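Local coordinates for endoglucanase (Bacillus akibai, PDB 1UWW) that hydrolyses internal beta-1,4-glucosidic linkages in cellulose and binds non-crystalline cellulose through its family 28 carbohydrate-binding module, the part present here, at the interface of chains A and B. Numbering follows the deposited sequence. Chains: chain A/B, Endoglucanase.

Contact 1: the interface of chains A and B. Residues chain A 103-104, 129, 131; chain B 103-104, 129, 131.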
# COMPACT_ATOMS: atom_id res chain seq x y z
N GLY A 103 -13.58 7.95 3.10
CA GLY A 103 -12.42 7.39 2.47
C GLY A 103 -11.15 7.51 3.28
O GLY A 103 -11.14 7.63 4.50
N ALA A 104 -10.05 7.44 2.54
CA ALA A 104 -8.73 7.34 3.12
C ALA A 104 -7.71 7.86 2.13
O ALA A 104 -8.05 8.16 0.97
CB ALA A 104 -8.43 5.88 3.54
N ASN A 129 -7.05 7.25 7.59
CA ASN A 129 -8.47 6.94 7.42
C ASN A 129 -9.29 8.18 7.82
O ASN A 129 -9.32 8.58 8.99
CB ASN A 129 -8.82 5.73 8.29
CG ASN A 129 -10.18 5.17 7.97
OD1 ASN A 129 -11.08 5.90 7.56
ND2 ASN A 129 -10.33 3.87 8.16
N ASP A 131 -12.35 8.54 8.11
CA ASP A 131 -13.46 8.23 9.00
C ASP A 131 -13.03 8.18 10.44
O ASP A 131 -13.88 8.07 11.34
CB ASP A 131 -14.09 6.89 8.63
CG ASP A 131 -14.70 6.92 7.27
OD1 ASP A 131 -15.38 7.93 6.93
OD2 ASP A 131 -14.52 6.00 6.45
N GLY B 103 -10.89 1.06 11.49
CA GLY B 103 -9.70 0.83 10.70
C GLY B 103 -9.96 0.30 9.31
O GLY B 103 -11.02 0.50 8.70
N ALA B 104 -8.91 -0.32 8.78
CA ALA B 104 -8.90 -0.76 7.38
C ALA B 104 -7.97 -1.96 7.23
O ALA B 104 -7.28 -2.36 8.16
CB ALA B 104 -8.44 0.41 6.44
N ASN B 129 -11.96 -0.34 3.77
CA ASN B 129 -12.15 0.55 4.89
C ASN B 129 -13.31 0.03 5.74
O ASN B 129 -14.45 0.02 5.28
CB ASN B 129 -12.47 1.96 4.38
CG ASN B 129 -12.42 3.01 5.47
OD1 ASN B 129 -12.75 2.74 6.62
ND2 ASN B 129 -12.06 4.25 5.11
N ASP B 131 -14.76 1.25 8.25
CA ASP B 131 -15.74 2.25 8.63
C ASP B 131 -16.78 2.46 7.56
O ASP B 131 -17.74 3.24 7.76
CB ASP B 131 -15.06 3.58 8.92
CG ASP B 131 -14.18 3.53 10.12
OD1 ASP B 131 -14.63 3.05 11.18
OD2 ASP B 131 -13.01 3.93 10.09
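A:Asn129 and B:Asn129 reach toward each other from opposite sides of the two-fold axis. Each uses both ends of its amide. ND2 of A:Asn129 gives a hydrogen bond to OD1 of B:Asn129 at 3.1 Å, and the same bond runs back from B:Asn129 ND2 to A:Asn129 OD1. The two amides do not form a flat pair. Their planes stand 83° apart, and each N-H comes to the acceptor oxygen from above its carbonyl plane, not on a lone pair. Both side chains carry CG anti to the backbone N (chi1 -168° in A), which sends the amide across to the partner.

The acceptor oxygens are also held from within their own chains. The backbone N of A:Asp131 donates to A:Asn129 OD1 at 3.0 Å. It reaches the oxygen from the face opposite to B:Asn129 ND2, so two donors clasp OD1 and help to fix the amide. Chain B repeats this.

The two aspartates run antiparallel alongside each other. CB of A:Asp131 lies 3.5 Å from CB of B:Asp131. OD2 of A:Asp131 stays 4.4 Å from OD2 of B:Asp131. OD2 of A:Asp131 lies 3.3 Å from ND2 of B:Asn129, and this amide may ease the build-up of like charge.

A:Asn129 ends strand 126-129, and A:Asp131 lies in the 3-10 helix 130-135 that follows. A:Ala104 begins strand 104-111 and A:Gly103 lies in the loop just before it; both border the pair at one margin of the beta-sandwich.

Contact 2: the interface of chains A and B. Residues chain A 106, 108, 121, 123, 125; chain B 106, 108, 121, 123, 125.
In A:Thr125 and B:Thr125 a chi1 near -60° sets OG1 anti to the carbonyl carbon, and the two hydroxyls meet. The side chains pass side by side, pointing opposite ways. OG1 of A:Thr125 and OG1 of B:Thr125 form a hydrogen bond of 2.7 Å; the coordinates do not show which donates. Each hydroxyl also accepts from its own chain: ND2 of A:Asn108 donates to OG1 of A:Thr125 at 3.0 Å, and B:Asn108 does the same in chain B. These second-shell asparagines thus help to position the threonine pair.

A:Gln121 has CG anti to the backbone N (chi1 -172°) and stays extended beyond it. Its side chain crosses that of B:Pro123 at about a right angle. NE2 of A:Gln121 donates to the backbone O of B:Pro123 at 2.9 Å. This bond is nearly straight, 165° at H, and lies in the carbonyl plane on a lone pair. On the twin side, B:Gln121 is modelled with its amide turned over, and OE1 faces the O of A:Pro123. Two acceptors cannot bond, so that amide orientation is doubtful; exchanging N and O would probably restore the twin bond.

Asn106 and Asn108 lie on strand 104-111 and Gln121 on strand 120-121, with Pro123 and Thr125 in the loop that follows. The pairing may come from crystal packing.

Water fills in around the threonines. Water 3 joins A:Asn106 OD1 to the backbone O of B:Thr125. Water 1 joins ND2 of B:Asn106 to the backbone O of A:Thr125. Water 2 contacts A:Asn108 OD1 and the backbone O of B:Pro123, and lies 2.7 Å from B:Thr125 OG1.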
# COMPACT_ATOMS: atom_id res chain seq x y z
N ASN A 106 -3.59 6.85 0.98
CA ASN A 106 -2.48 5.91 1.05
C ASN A 106 -1.20 6.63 0.70
O ASN A 106 -1.08 7.14 -0.44
CB ASN A 106 -2.67 4.74 0.09
CG ASN A 106 -3.64 3.67 0.59
OD1 ASN A 106 -4.08 2.80 -0.20
ND2 ASN A 106 -3.94 3.70 1.86
N ASN A 108 2.75 6.24 -0.08
CA ASN A 108 3.79 5.31 -0.49
C ASN A 108 5.10 6.01 -0.73
O ASN A 108 5.17 7.19 -1.02
CB ASN A 108 3.36 4.56 -1.76
CG ASN A 108 2.29 3.49 -1.49
OD1 ASN A 108 1.15 3.69 -1.84
ND2 ASN A 108 2.67 2.41 -0.77
N GLN A 121 10.27 0.14 -3.87
CA GLN A 121 9.18 0.70 -3.12
C GLN A 121 9.17 0.13 -1.71
O GLN A 121 9.36 -1.07 -1.53
CB GLN A 121 7.88 0.36 -3.84
CG GLN A 121 6.65 1.03 -3.30
CD GLN A 121 5.45 0.87 -4.22
OE1 GLN A 121 5.61 0.65 -5.43
NE2 GLN A 121 4.26 1.04 -3.66
N PRO A 123 7.65 -1.70 1.12
CA PRO A 123 6.53 -2.62 0.98
C PRO A 123 5.25 -2.24 1.67
O PRO A 123 4.18 -2.56 1.16
CB PRO A 123 7.11 -3.95 1.50
CG PRO A 123 8.25 -3.65 2.24
CD PRO A 123 8.83 -2.37 1.69
N THR A 125 2.36 0.25 2.89
CA THR A 125 1.66 1.52 2.74
C THR A 125 1.28 2.12 4.09
O THR A 125 0.88 1.37 4.99
CB THR A 125 0.43 1.19 1.94
OG1 THR A 125 0.84 0.61 0.69
CG2 THR A 125 -0.37 2.44 1.60
N ASN B 106 -5.19 -3.45 4.13
CA ASN B 106 -4.48 -3.23 2.86
C ASN B 106 -4.10 -4.54 2.24
O ASN B 106 -3.50 -5.37 2.92
CB ASN B 106 -3.23 -2.40 3.09
CG ASN B 106 -3.53 -0.91 3.26
OD1 ASN B 106 -4.60 -0.46 2.91
ND2 ASN B 106 -2.60 -0.17 3.85
N ASN B 108 -1.93 -6.35 -0.80
CA ASN B 108 -0.78 -6.15 -1.70
C ASN B 108 -0.43 -7.46 -2.39
O ASN B 108 -0.67 -8.55 -1.87
CB ASN B 108 0.42 -5.56 -0.94
CG ASN B 108 0.19 -4.11 -0.53
OD1 ASN B 108 -0.17 -3.86 0.63
ND2 ASN B 108 0.29 -3.18 -1.47
N GLN B 121 6.81 -5.90 -6.47
CA GLN B 121 5.50 -5.65 -5.90
C GLN B 121 4.65 -4.84 -6.84
O GLN B 121 5.12 -3.87 -7.45
CB GLN B 121 5.68 -4.89 -4.59
CG GLN B 121 4.43 -4.84 -3.69
CD GLN B 121 4.74 -4.33 -2.28
OE1 GLN B 121 3.86 -3.79 -1.59
NE2 GLN B 121 5.97 -4.52 -1.84
N PRO B 123 2.61 -1.89 -7.63
CA PRO B 123 2.80 -0.61 -6.94
C PRO B 123 1.61 -0.13 -6.11
O PRO B 123 1.83 0.46 -5.05
CB PRO B 123 3.09 0.36 -8.09
CG PRO B 123 2.56 -0.28 -9.30
CD PRO B 123 2.78 -1.75 -9.09
N THR B 125 -1.87 -0.36 -3.79
CA THR B 125 -2.49 -1.11 -2.71
C THR B 125 -3.98 -1.11 -2.89
O THR B 125 -4.54 -0.06 -3.26
CB THR B 125 -2.15 -0.38 -1.41
OG1 THR B 125 -0.74 -0.41 -1.26
CG2 THR B 125 -2.72 -1.06 -0.15
O HOH W 1 -0.18 -1.24 4.96
O HOH W 2 0.20 1.44 -2.97
O HOH W 3 -3.67 2.94 -3.03

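The C-alpha centres of contact 1 and contact 2 are about 16 Å apart. Both belong to one two-fold interface. Strand 104-111 runs through both: A:Ala104 is in contact 1, while A:Asn106 and A:Asn108 are in contact 2. The segment from A:Gln121 to A:Asp131 also passes from one to the other. The same face of the module therefore meets its own copy at both sites. The bonding is largely polar, with water at contact 2. This would suit a crystal packing contact as well as a dimer, and the structure alone does not show which applies.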